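Local atomic coordinates of chromatin structure-remodeling complex subunit RSC2 (Saccharomyces cerevisiae, PDB entry 4BB7), a protein that contributes a histone H3-binding BAH domain to the ATP-dependent RSC chromatin-remodelling complex, which repositions nucleosomes and regulates transcription. Residues 108-111 with 112-115; 130-134 with 135-139; 38-41 with 42-45. All coordinates share one frame; numbering follows the deposited sequence.

Contact 1 (108-111 with 112-115); sequences HFTR and YQRG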
ATOM      1  N   HIS A 108     -20.956  17.286  -6.813  1.00 29.34           N
ATOM      2  CA  HIS A 108     -20.147  18.410  -7.267  1.00 28.03           C
ATOM      3  C   HIS A 108     -20.919  19.725  -7.159  1.00 29.98           C
ATOM      4  O   HIS A 108     -22.023  19.851  -7.691  1.00 30.03           O
ATOM      5  CB  HIS A 108     -19.692  18.181  -8.708  1.00 26.03           C
ATOM      6  CG  HIS A 108     -18.734  19.215  -9.208  1.00 31.73           C
ATOM      7  ND1 HIS A 108     -18.804  19.743 -10.480  1.00 26.81           N
ATOM      8  CD2 HIS A 108     -17.683  19.821  -8.607  1.00 27.09           C
ATOM      9  CE1 HIS A 108     -17.838  20.629 -10.640  1.00 29.61           C
ATOM     10  NE2 HIS A 108     -17.143  20.695  -9.518  1.00 25.18           N
ATOM     11  N   PHE A 109     -20.335  20.705  -6.477  1.00 28.48           N
ATOM     12  CA  PHE A 109     -21.027  21.966  -6.216  1.00 31.66           C
ATOM     13  C   PHE A 109     -21.739  22.545  -7.432  1.00 30.51           C
ATOM     14  O   PHE A 109     -22.900  22.938  -7.351  1.00 34.00           O
ATOM     15  CB  PHE A 109     -20.078  23.018  -5.643  1.00 32.87           C
ATOM     16  CG  PHE A 109     -20.714  24.370  -5.472  1.00 32.16           C
ATOM     17  CD1 PHE A 109     -21.725  24.562  -4.538  1.00 28.30           C
ATOM     18  CD2 PHE A 109     -20.308  25.447  -6.243  1.00 29.36           C
ATOM     19  CE1 PHE A 109     -22.317  25.805  -4.375  1.00 31.00           C
ATOM     20  CE2 PHE A 109     -20.896  26.696  -6.086  1.00 28.95           C
ATOM     21  CZ  PHE A 109     -21.902  26.875  -5.152  1.00 31.06           C
ATOM     22  N   THR A 110     -21.040  22.609  -8.557  1.00 27.38           N
ATOM     23  CA  THR A 110     -21.616  23.210  -9.754  1.00 35.46           C
ATOM     24  C   THR A 110     -22.904  22.492 -10.171  1.00 35.67           C
ATOM     25  O   THR A 110     -23.841  23.117 -10.663  1.00 34.12           O
ATOM     26  CB  THR A 110     -20.612  23.225 -10.920  1.00 37.81           C
ATOM     27  OG1 THR A 110     -19.337  23.685 -10.449  1.00 37.78           O
ATOM     28  CG2 THR A 110     -21.098  24.142 -12.029  1.00 37.31           C
ATOM     29  N   ARG A 111     -22.944  21.178  -9.953  1.00 33.86           N
ATOM     30  CA  ARG A 111     -24.131  20.374 -10.242  1.00 33.61           C
ATOM     31  C   ARG A 111     -25.247  20.587  -9.208  1.00 36.79           C
ATOM     32  O   ARG A 111     -26.384  20.911  -9.568  1.00 30.70           O
ATOM     33  CB  ARG A 111     -23.753  18.894 -10.333  1.00 34.30           C
ATOM     34  CG  ARG A 111     -24.926  17.935 -10.432  1.00 29.00           C
ATOM     35  CD  ARG A 111     -24.429  16.495 -10.516  1.00 35.06           C
ATOM     36  NE  ARG A 111     -25.522  15.527 -10.495  1.00 41.36           N
ATOM     37  CZ  ARG A 111     -25.438  14.313  -9.957  1.00 36.33           C
ATOM     38  NH1 ARG A 111     -24.308  13.913  -9.389  1.00 26.58           N
ATOM     39  NH2 ARG A 111     -26.487  13.503  -9.983  1.00 39.57           N
ATOM     40  N   TYR A 112     -24.920  20.412  -7.930  1.00 34.98           N
ATOM     41  CA  TYR A 112     -25.878  20.651  -6.850  1.00 35.75           C
ATOM     42  C   TYR A 112     -26.420  22.080  -6.935  1.00 34.67           C
ATOM     43  O   TYR A 112     -27.463  22.407  -6.362  1.00 31.68           O
ATOM     44  CB  TYR A 112     -25.216  20.421  -5.488  1.00 32.47           C
ATOM     45  CG  TYR A 112     -26.185  20.173  -4.353  1.00 30.53           C
ATOM     46  CD1 TYR A 112     -27.497  19.793  -4.601  1.00 32.10           C
ATOM     47  CD2 TYR A 112     -25.789  20.328  -3.029  1.00 39.55           C
ATOM     48  CE1 TYR A 112     -28.386  19.566  -3.563  1.00 35.28           C
ATOM     49  CE2 TYR A 112     -26.670  20.101  -1.980  1.00 31.06           C
ATOM     50  CZ  TYR A 112     -27.966  19.721  -2.255  1.00 39.91           C
ATOM     51  OH  TYR A 112     -28.847  19.496  -1.221  1.00 39.49           O
ATOM     52  N   GLN A 113     -25.697  22.924  -7.660  1.00 33.00           N
ATOM     53  CA  GLN A 113     -26.070  24.323  -7.819  1.00 34.48           C
ATOM     54  C   GLN A 113     -27.269  24.456  -8.754  1.00 36.98           C
ATOM     55  O   GLN A 113     -28.134  25.309  -8.555  1.00 36.92           O
ATOM     56  CB  GLN A 113     -24.879  25.111  -8.371  1.00 35.94           C
ATOM     57  CG  GLN A 113     -24.849  26.570  -7.971  1.00 37.81           C
ATOM     58  CD  GLN A 113     -23.655  27.300  -8.549  1.00 40.49           C
ATOM     59  OE1 GLN A 113     -22.832  26.708  -9.247  1.00 35.22           O
ATOM     60  NE2 GLN A 113     -23.555  28.596  -8.263  1.00 38.77           N
ATOM     61  N   ARG A 114     -27.313  23.595  -9.767  1.00 34.05           N
ATOM     62  CA  ARG A 114     -28.351  23.640 -10.790  1.00 33.30           C
ATOM     63  C   ARG A 114     -29.572  22.820 -10.402  1.00 41.38           C
ATOM     64  O   ARG A 114     -30.693  23.140 -10.796  1.00 48.42           O
ATOM     65  CB  ARG A 114     -27.807  23.115 -12.122  1.00 39.46           C
ATOM     66  CG  ARG A 114     -26.713  23.963 -12.750  1.00 44.76           C
ATOM     67  CD  ARG A 114     -25.545  23.096 -13.197  1.00 44.48           C
ATOM     68  NE  ARG A 114     -25.988  21.798 -13.702  1.00 41.60           N
ATOM     69  CZ  ARG A 114     -25.167  20.819 -14.070  1.00 46.38           C
ATOM     70  NH1 ARG A 114     -23.852  20.988 -13.992  1.00 47.03           N
ATOM     71  NH2 ARG A 114     -25.659  19.669 -14.512  1.00 40.20           N
ATOM     72  N   GLY A 115     -29.355  21.752  -9.643  1.00 33.05           N
ATOM     73  CA  GLY A 115     -30.446  20.881  -9.254  1.00 33.05           C
ATOM     74  C   GLY A 115     -30.035  19.796  -8.281  1.00 40.08           C
ATOM     75  O   GLY A 115     -29.101  19.968  -7.499  1.00 40.47           O
TER

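Contact 2 (130-134 with 135-139); sequences FRYNE and SDKIF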
ATOM      1  N   PHE A 130     -14.250  22.448  -3.747  1.00 26.98           N
ATOM      2  CA  PHE A 130     -12.804  22.650  -3.767  1.00 28.30           C
ATOM      3  C   PHE A 130     -12.005  21.370  -3.542  1.00 28.60           C
ATOM      4  O   PHE A 130     -12.428  20.479  -2.806  1.00 31.38           O
ATOM      5  CB  PHE A 130     -12.403  23.670  -2.697  1.00 23.31           C
ATOM      6  CG  PHE A 130     -13.086  24.996  -2.838  1.00 28.40           C
ATOM      7  CD1 PHE A 130     -12.542  25.989  -3.641  1.00 26.39           C
ATOM      8  CD2 PHE A 130     -14.272  25.252  -2.168  1.00 26.60           C
ATOM      9  CE1 PHE A 130     -13.168  27.210  -3.774  1.00 28.66           C
ATOM     10  CE2 PHE A 130     -14.903  26.471  -2.295  1.00 31.21           C
ATOM     11  CZ  PHE A 130     -14.350  27.455  -3.101  1.00 33.64           C
ATOM     12  N   ARG A 131     -10.844  21.291  -4.179  1.00 29.42           N
ATOM     13  CA  ARG A 131      -9.848  20.291  -3.822  1.00 27.90           C
ATOM     14  C   ARG A 131      -8.820  20.945  -2.904  1.00 27.73           C
ATOM     15  O   ARG A 131      -8.634  22.164  -2.935  1.00 25.81           O
ATOM     16  CB  ARG A 131      -9.182  19.693  -5.066  1.00 27.54           C
ATOM     17  CG  ARG A 131      -8.645  20.709  -6.059  1.00 37.12           C
ATOM     18  CD  ARG A 131      -7.958  20.006  -7.228  1.00 45.30           C
ATOM     19  NE  ARG A 131      -7.514  20.933  -8.268  1.00 38.65           N
ATOM     20  CZ  ARG A 131      -6.311  21.493  -8.308  1.00 41.82           C
ATOM     21  NH1 ARG A 131      -5.420  21.228  -7.358  1.00 40.70           N
ATOM     22  NH2 ARG A 131      -5.995  22.321  -9.295  1.00 42.84           N
ATOM     23  N   TYR A 132      -8.162  20.131  -2.084  1.00 29.33           N
ATOM     24  CA  TYR A 132      -7.290  20.639  -1.031  1.00 29.13           C
ATOM     25  C   TYR A 132      -5.824  20.263  -1.245  1.00 30.78           C
ATOM     26  O   TYR A 132      -5.471  19.084  -1.300  1.00 32.42           O
ATOM     27  CB  TYR A 132      -7.784  20.126   0.325  1.00 28.68           C
ATOM     28  CG  TYR A 132      -6.943  20.525   1.517  1.00 26.71           C
ATOM     29  CD1 TYR A 132      -6.828  21.855   1.899  1.00 26.83           C
ATOM     30  CD2 TYR A 132      -6.291  19.565   2.284  1.00 31.79           C
ATOM     31  CE1 TYR A 132      -6.072  22.221   2.999  1.00 27.97           C
ATOM     32  CE2 TYR A 132      -5.534  19.919   3.386  1.00 30.09           C
ATOM     33  CZ  TYR A 132      -5.427  21.251   3.738  1.00 31.08           C
ATOM     34  OH  TYR A 132      -4.676  21.613   4.834  1.00 30.16           O
ATOM     35  N   ASN A 133      -4.977  21.280  -1.367  1.00 27.83           N
ATOM     36  CA  ASN A 133      -3.533  21.088  -1.461  1.00 30.37           C
ATOM     37  C   ASN A 133      -2.926  20.928  -0.067  1.00 28.87           C
ATOM     38  O   ASN A 133      -2.856  21.887   0.699  1.00 32.35           O
ATOM     39  CB  ASN A 133      -2.901  22.284  -2.182  1.00 31.91           C
ATOM     40  CG  ASN A 133      -1.385  22.175  -2.303  1.00 34.18           C
ATOM     41  OD1 ASN A 133      -0.733  21.438  -1.563  1.00 33.06           O
ATOM     42  ND2 ASN A 133      -0.818  22.931  -3.236  1.00 27.11           N
ATOM     43  N   GLU A 134      -2.489  19.716   0.259  1.00 30.22           N
ATOM     44  CA  GLU A 134      -1.940  19.429   1.585  1.00 32.26           C
ATOM     45  C   GLU A 134      -0.533  19.982   1.796  1.00 27.49           C
ATOM     46  O   GLU A 134      -0.062  20.095   2.924  1.00 23.04           O
ATOM     47  CB  GLU A 134      -1.929  17.922   1.838  1.00 39.06           C
ATOM     48  CG  GLU A 134      -3.281  17.332   2.174  1.00 34.39           C
ATOM     49  CD  GLU A 134      -3.226  15.828   2.307  1.00 34.60           C
ATOM     50  OE1 GLU A 134      -2.933  15.155   1.298  1.00 34.91           O
ATOM     51  OE2 GLU A 134      -3.462  15.320   3.425  1.00 39.96           O
ATOM     52  N   SER A 135       0.145  20.313   0.708  1.00 32.95           N
ATOM     53  CA  SER A 135       1.507  20.811   0.798  1.00 30.03           C
ATOM     54  C   SER A 135       1.542  22.315   1.070  1.00 31.19           C
ATOM     55  O   SER A 135       2.245  22.777   1.966  1.00 30.81           O
ATOM     56  CB  SER A 135       2.273  20.476  -0.480  1.00 32.86           C
ATOM     57  OG  SER A 135       2.271  19.076  -0.711  1.00 36.47           O
ATOM     58  N   ASP A 136       0.764  23.074   0.308  1.00 34.65           N
ATOM     59  CA  ASP A 136       0.755  24.526   0.445  1.00 29.31           C
ATOM     60  C   ASP A 136      -0.496  25.028   1.169  1.00 29.71           C
ATOM     61  O   ASP A 136      -0.620  26.220   1.461  1.00 24.96           O
ATOM     62  CB  ASP A 136       0.873  25.178  -0.930  1.00 21.38           C
ATOM     63  CG  ASP A 136       2.015  24.603  -1.748  1.00 33.24           C
ATOM     64  OD1 ASP A 136       3.180  24.988  -1.502  1.00 38.16           O
ATOM     65  OD2 ASP A 136       1.749  23.766  -2.639  1.00 31.41           O
ATOM     66  N   LYS A 137      -1.412  24.109   1.459  1.00 26.36           N
ATOM     67  CA  LYS A 137      -2.676  24.452   2.101  1.00 23.89           C
ATOM     68  C   LYS A 137      -3.488  25.403   1.224  1.00 26.79           C
ATOM     69  O   LYS A 137      -4.014  26.411   1.694  1.00 23.42           O
ATOM     70  CB  LYS A 137      -2.434  25.059   3.484  1.00 29.70           C
ATOM     71  CG  LYS A 137      -1.440  24.276   4.340  1.00 28.93           C
ATOM     72  CD  LYS A 137      -1.801  22.802   4.398  1.00 25.54           C
ATOM     73  CE  LYS A 137      -0.881  22.047   5.341  1.00 30.64           C
ATOM     74  NZ  LYS A 137       0.551  22.178   4.953  1.00 34.46           N
ATOM     75  N   ILE A 138      -3.579  25.066  -0.058  1.00 29.16           N
ATOM     76  CA  ILE A 138      -4.330  25.854  -1.024  1.00 25.47           C
ATOM     77  C   ILE A 138      -5.630  25.152  -1.390  1.00 26.79           C
ATOM     78  O   ILE A 138      -5.650  23.943  -1.596  1.00 26.93           O
ATOM     79  CB  ILE A 138      -3.525  26.051  -2.324  1.00 22.56           C
ATOM     80  CG1 ILE A 138      -2.294  26.918  -2.068  1.00 23.56           C
ATOM     81  CG2 ILE A 138      -4.393  26.675  -3.402  1.00 26.36           C
ATOM     82  CD1 ILE A 138      -2.625  28.303  -1.559  1.00 30.10           C
ATOM     83  N   PHE A 139      -6.715  25.915  -1.466  1.00 26.69           N
ATOM     84  CA  PHE A 139      -7.971  25.396  -1.984  1.00 29.58           C
ATOM     85  C   PHE A 139      -8.100  25.813  -3.446  1.00 26.81           C
ATOM     86  O   PHE A 139      -7.973  26.989  -3.767  1.00 22.76           O
ATOM     87  CB  PHE A 139      -9.160  25.945  -1.189  1.00 26.42           C
ATOM     88  CG  PHE A 139      -9.240  25.453   0.236  1.00 28.12           C
ATOM     89  CD1 PHE A 139      -8.426  25.990   1.219  1.00 26.92           C
ATOM     90  CD2 PHE A 139     -10.157  24.477   0.598  1.00 29.95           C
ATOM     91  CE1 PHE A 139      -8.508  25.547   2.530  1.00 23.71           C
ATOM     92  CE2 PHE A 139     -10.245  24.032   1.908  1.00 27.13           C
ATOM     93  CZ  PHE A 139      -9.418  24.569   2.873  1.00 24.01           C
TER

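Contact 3 (38-41 with 42-45); sequences QNDP and QKPI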
ATOM      1  N   GLN A  38      -9.987   6.372  12.755  1.00 29.03           N
ATOM      2  CA  GLN A  38      -9.354   6.032  14.030  1.00 30.90           C
ATOM      3  C   GLN A  38      -9.065   7.251  14.900  1.00 32.02           C
ATOM      4  O   GLN A  38      -8.610   7.108  16.035  1.00 35.19           O
ATOM      5  CB  GLN A  38      -8.059   5.259  13.802  1.00 34.47           C
ATOM      6  CG  GLN A  38      -8.209   4.024  12.940  1.00 35.58           C
ATOM      7  CD  GLN A  38      -6.871   3.465  12.511  1.00 35.36           C
ATOM      8  OE1 GLN A  38      -5.832   3.805  13.083  1.00 39.11           O
ATOM      9  NE2 GLN A  38      -6.884   2.610  11.496  1.00 37.23           N
ATOM     10  N   ASN A  39      -9.308   8.443  14.366  1.00 26.83           N
ATOM     11  CA  ASN A  39      -9.217   9.657  15.171  1.00 30.81           C
ATOM     12  C   ASN A  39     -10.564  10.036  15.789  1.00 36.26           C
ATOM     13  O   ASN A  39     -10.615  10.730  16.804  1.00 42.00           O
ATOM     14  CB  ASN A  39      -8.642  10.825  14.359  1.00 29.39           C
ATOM     15  CG  ASN A  39      -7.126  10.762  14.234  1.00 34.14           C
ATOM     16  OD1 ASN A  39      -6.447  10.136  15.049  1.00 36.02           O
ATOM     17  ND2 ASN A  39      -6.588  11.418  13.214  1.00 34.08           N
ATOM     18  N   ASP A  40     -11.648   9.564  15.177  1.00 36.77           N
ATOM     19  CA  ASP A  40     -13.003   9.856  15.651  1.00 34.04           C
ATOM     20  C   ASP A  40     -13.989   8.806  15.139  1.00 34.99           C
ATOM     21  O   ASP A  40     -14.346   8.805  13.960  1.00 28.22           O
ATOM     22  CB  ASP A  40     -13.439  11.249  15.195  1.00 33.20           C
ATOM     23  CG  ASP A  40     -14.754  11.685  15.818  1.00 34.07           C
ATOM     24  OD1 ASP A  40     -15.483  10.827  16.365  1.00 34.78           O
ATOM     25  OD2 ASP A  40     -15.062  12.892  15.751  1.00 32.05           O
ATOM     26  N   PRO A  41     -14.439   7.912  16.033  1.00 35.69           N
ATOM     27  CA  PRO A  41     -15.279   6.767  15.665  1.00 38.63           C
ATOM     28  C   PRO A  41     -16.693   7.162  15.247  1.00 35.97           C
ATOM     29  O   PRO A  41     -17.477   6.291  14.872  1.00 39.55           O
ATOM     30  CB  PRO A  41     -15.332   5.937  16.955  1.00 36.01           C
ATOM     31  CG  PRO A  41     -14.201   6.440  17.798  1.00 35.68           C
ATOM     32  CD  PRO A  41     -14.090   7.889  17.462  1.00 36.92           C
ATOM     33  N   GLN A  42     -17.015   8.449  15.309  1.00 33.78           N
ATOM     34  CA  GLN A  42     -18.363   8.895  14.972  1.00 35.08           C
ATOM     35  C   GLN A  42     -18.365   9.959  13.879  1.00 31.95           C
ATOM     36  O   GLN A  42     -19.412  10.502  13.530  1.00 37.90           O
ATOM     37  CB  GLN A  42     -19.107   9.376  16.225  1.00 32.99           C
ATOM     38  CG  GLN A  42     -19.324   8.272  17.259  1.00 40.08           C
ATOM     39  CD  GLN A  42     -20.159   8.716  18.451  1.00 48.42           C
ATOM     40  OE1 GLN A  42     -19.994   9.824  18.964  1.00 43.78           O
ATOM     41  NE2 GLN A  42     -21.061   7.848  18.899  1.00 41.69           N
ATOM     42  N   LYS A  43     -17.189  10.239  13.332  1.00 28.83           N
ATOM     43  CA  LYS A  43     -17.066  11.177  12.224  1.00 30.17           C
ATOM     44  C   LYS A  43     -16.233  10.540  11.114  1.00 34.19           C
ATOM     45  O   LYS A  43     -15.059  10.872  10.931  1.00 29.41           O
ATOM     46  CB  LYS A  43     -16.452  12.494  12.700  1.00 29.76           C
ATOM     47  CG  LYS A  43     -17.022  13.717  12.008  1.00 32.49           C
ATOM     48  CD  LYS A  43     -16.922  14.948  12.890  1.00 33.39           C
ATOM     49  CE  LYS A  43     -15.476  15.315  13.176  1.00 38.43           C
ATOM     50  NZ  LYS A  43     -15.376  16.594  13.937  1.00 37.56           N
ATOM     51  N   PRO A  44     -16.852   9.619  10.364  1.00 27.35           N
ATOM     52  CA  PRO A  44     -16.187   8.757   9.382  1.00 30.74           C
ATOM     53  C   PRO A  44     -15.454   9.503   8.267  1.00 26.48           C
ATOM     54  O   PRO A  44     -15.847  10.601   7.874  1.00 30.14           O
ATOM     55  CB  PRO A  44     -17.345   7.945   8.792  1.00 30.41           C
ATOM     56  CG  PRO A  44     -18.410   7.996   9.830  1.00 32.20           C
ATOM     57  CD  PRO A  44     -18.295   9.349  10.441  1.00 22.57           C
ATOM     58  N   ILE A  45     -14.383   8.890   7.772  1.00 26.71           N
ATOM     59  CA  ILE A  45     -13.688   9.376   6.593  1.00 24.54           C
ATOM     60  C   ILE A  45     -14.623   9.269   5.404  1.00 27.94           C
ATOM     61  O   ILE A  45     -15.180   8.204   5.148  1.00 30.33           O
ATOM     62  CB  ILE A  45     -12.455   8.507   6.273  1.00 25.64           C
ATOM     63  CG1 ILE A  45     -11.533   8.388   7.489  1.00 29.97           C
ATOM     64  CG2 ILE A  45     -11.705   9.060   5.069  1.00 25.57           C
ATOM     65  CD1 ILE A  45     -10.377   7.423   7.281  1.00 29.76           C
TER

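Contact 1 (108-111 with 112-115)
The amide of Gln113 meets the Phe109 ring obliquely, one helical turn on, with CD and OE1 both nearest CE2 and the two planes 29° apart; OE1 is 3.7 Å from CE2. Gln113 reaches the ring because CG stands anti to the backbone N (chi1 -151°) and the chain beyond it is extended. The guanidinium of Arg114 carries the CA of Arg111 over one face, 3.7 Å above its plane and offset toward the rim. A bend at chi2 folds this arginine back along the turn, bringing its CD to 3.1 Å from Thr110 O, and a second bend at chi3 then turns the guanidinium over Arg111 CA. At the edge of the Tyr112 ring, in its plane, lies Gly115 O. The backbone forms a single short helix with His108 at the N-cap position, where its carbonyl O accepts Tyr112 N at 3.0 Å. At the other end Arg111 O takes two donors: Gly115 N at 3.1 Å, nearly in line with the carbonyl, and Arg114 N at 2.8 Å, well above its plane. The extended Arg111 side chain leads off to Tyr105, Ala159 and Thr160. The helix 109-114 follows directly on strand 100-108; Phe109 stacks on Tyr82 and also meets Phe168 of strand 166-172, while Tyr112 packs on Leu125 and Val127 of strand 125-128.

Contact 2 (130-134 with 135-139)
Asn133 OD1 is gripped by two successive backbone amides, Ser135 N at 2.7 Å and Asp136 N at 2.9 Å, in the turn of a beta hairpin with a G1 beta bulge. The two donors reach the oxygen differently: Ser135 N comes close to the amide plane, whereas Asp136 N stands 64° out of it. Asn133 CG is anti to its own backbone N (chi1 179°), which turns the amide over the loop. Its ND2 completes the grip by donating to the anti lone pair of Asp136 OD2 at 2.8 Å, with the carboxylate plane nearly perpendicular to the amide, so the amide is held at both ends. In the bulge two residues, Lys137 and Ile138, stand opposite the single Asn133, and Lys137 takes the positive phi such a position favours. Beside it, Asn133 N gives Ile138 O a straight bond of 2.8 Å. On the other face of the two-stranded sheet Tyr132 and Phe139 form a non-hydrogen-bonded pair; Tyr132 CD1 lies over one face of the Phe139 ring, the planes inclined at 53°. Arg79 makes cation-pi contacts with Phe139 and Phe130, and Met87 of strand 87-96 touches the same aromatic group. Lys137, bent at chi2 and chi4, passes its CD 3.1 Å from Tyr132 OH, which bonds to Val74 N, and donates from NZ to Glu134 O at 3.0 Å, from above the carbonyl plane.

Contact 3 (38-41 with 42-45)
Two hydrogen bonds tie Asp40 to the residues that follow it. Its carbonyl O receives Lys43 N at 3.2 Å; the N-H...O angle is nearly straight at 166°, although the donor stands well above the carbonyl plane. Its carboxylate oxygen OD1 accepts Gln42 N at 3.0 Å, met from above the carboxylate plane. Asp40 CG is anti to the backbone N (chi1 -172°), beside the carbonyl carbon, which carries the carboxylate forward over the turn to meet this amide. Van der Waals contact comes from the methylenes of Lys43, whose CB lies 3.4 Å from Asp40 OD2 and whose CE returns to the same oxygen at 3.6 Å, the chain being bent at chi3. The charges do not close into a salt bridge here: Lys43 NZ stays 4.1 Å from Asp40 OD2 and pairs with Glu71 instead, though Asp40 may add some electrostatic attraction at this distance. Nearby, Asn39 bonds to Ser196, and Pro44 O accepts from Arg69. Residues 40-43 thus make a type I beta turn with Pro41 in its second position, and the aspartate side chain bonded to the amide two residues on gives an Asx turn, within the surface loop that connects strands 32-35 and 45-54 of the BAH domain.

Overall arrangement
All three contacts are local turns or caps within the BAH sequence range, and along the chain they come in the order contact 3, contact 1, contact 2. Contact 3 lies in the loop joining strands 32-35 and 45-54, neighbours in the six-stranded mixed sheet; contact 2 is a separate two-stranded hairpin that follows strand 125-128. Centres of contacts 1 and 2 are 21 Å apart (nearest atoms about 6 Å), those of contacts 2 and 3 also 21 Å (about 10 Å), and those of contacts 1 and 3 27 Å, on opposite sides of the chain's centre. None touches another: contact 3 turns the chain between two core strands, contact 1 carries it out of strand 100-108, and contact 2 reverses it in a hairpin packed on strand 87-96.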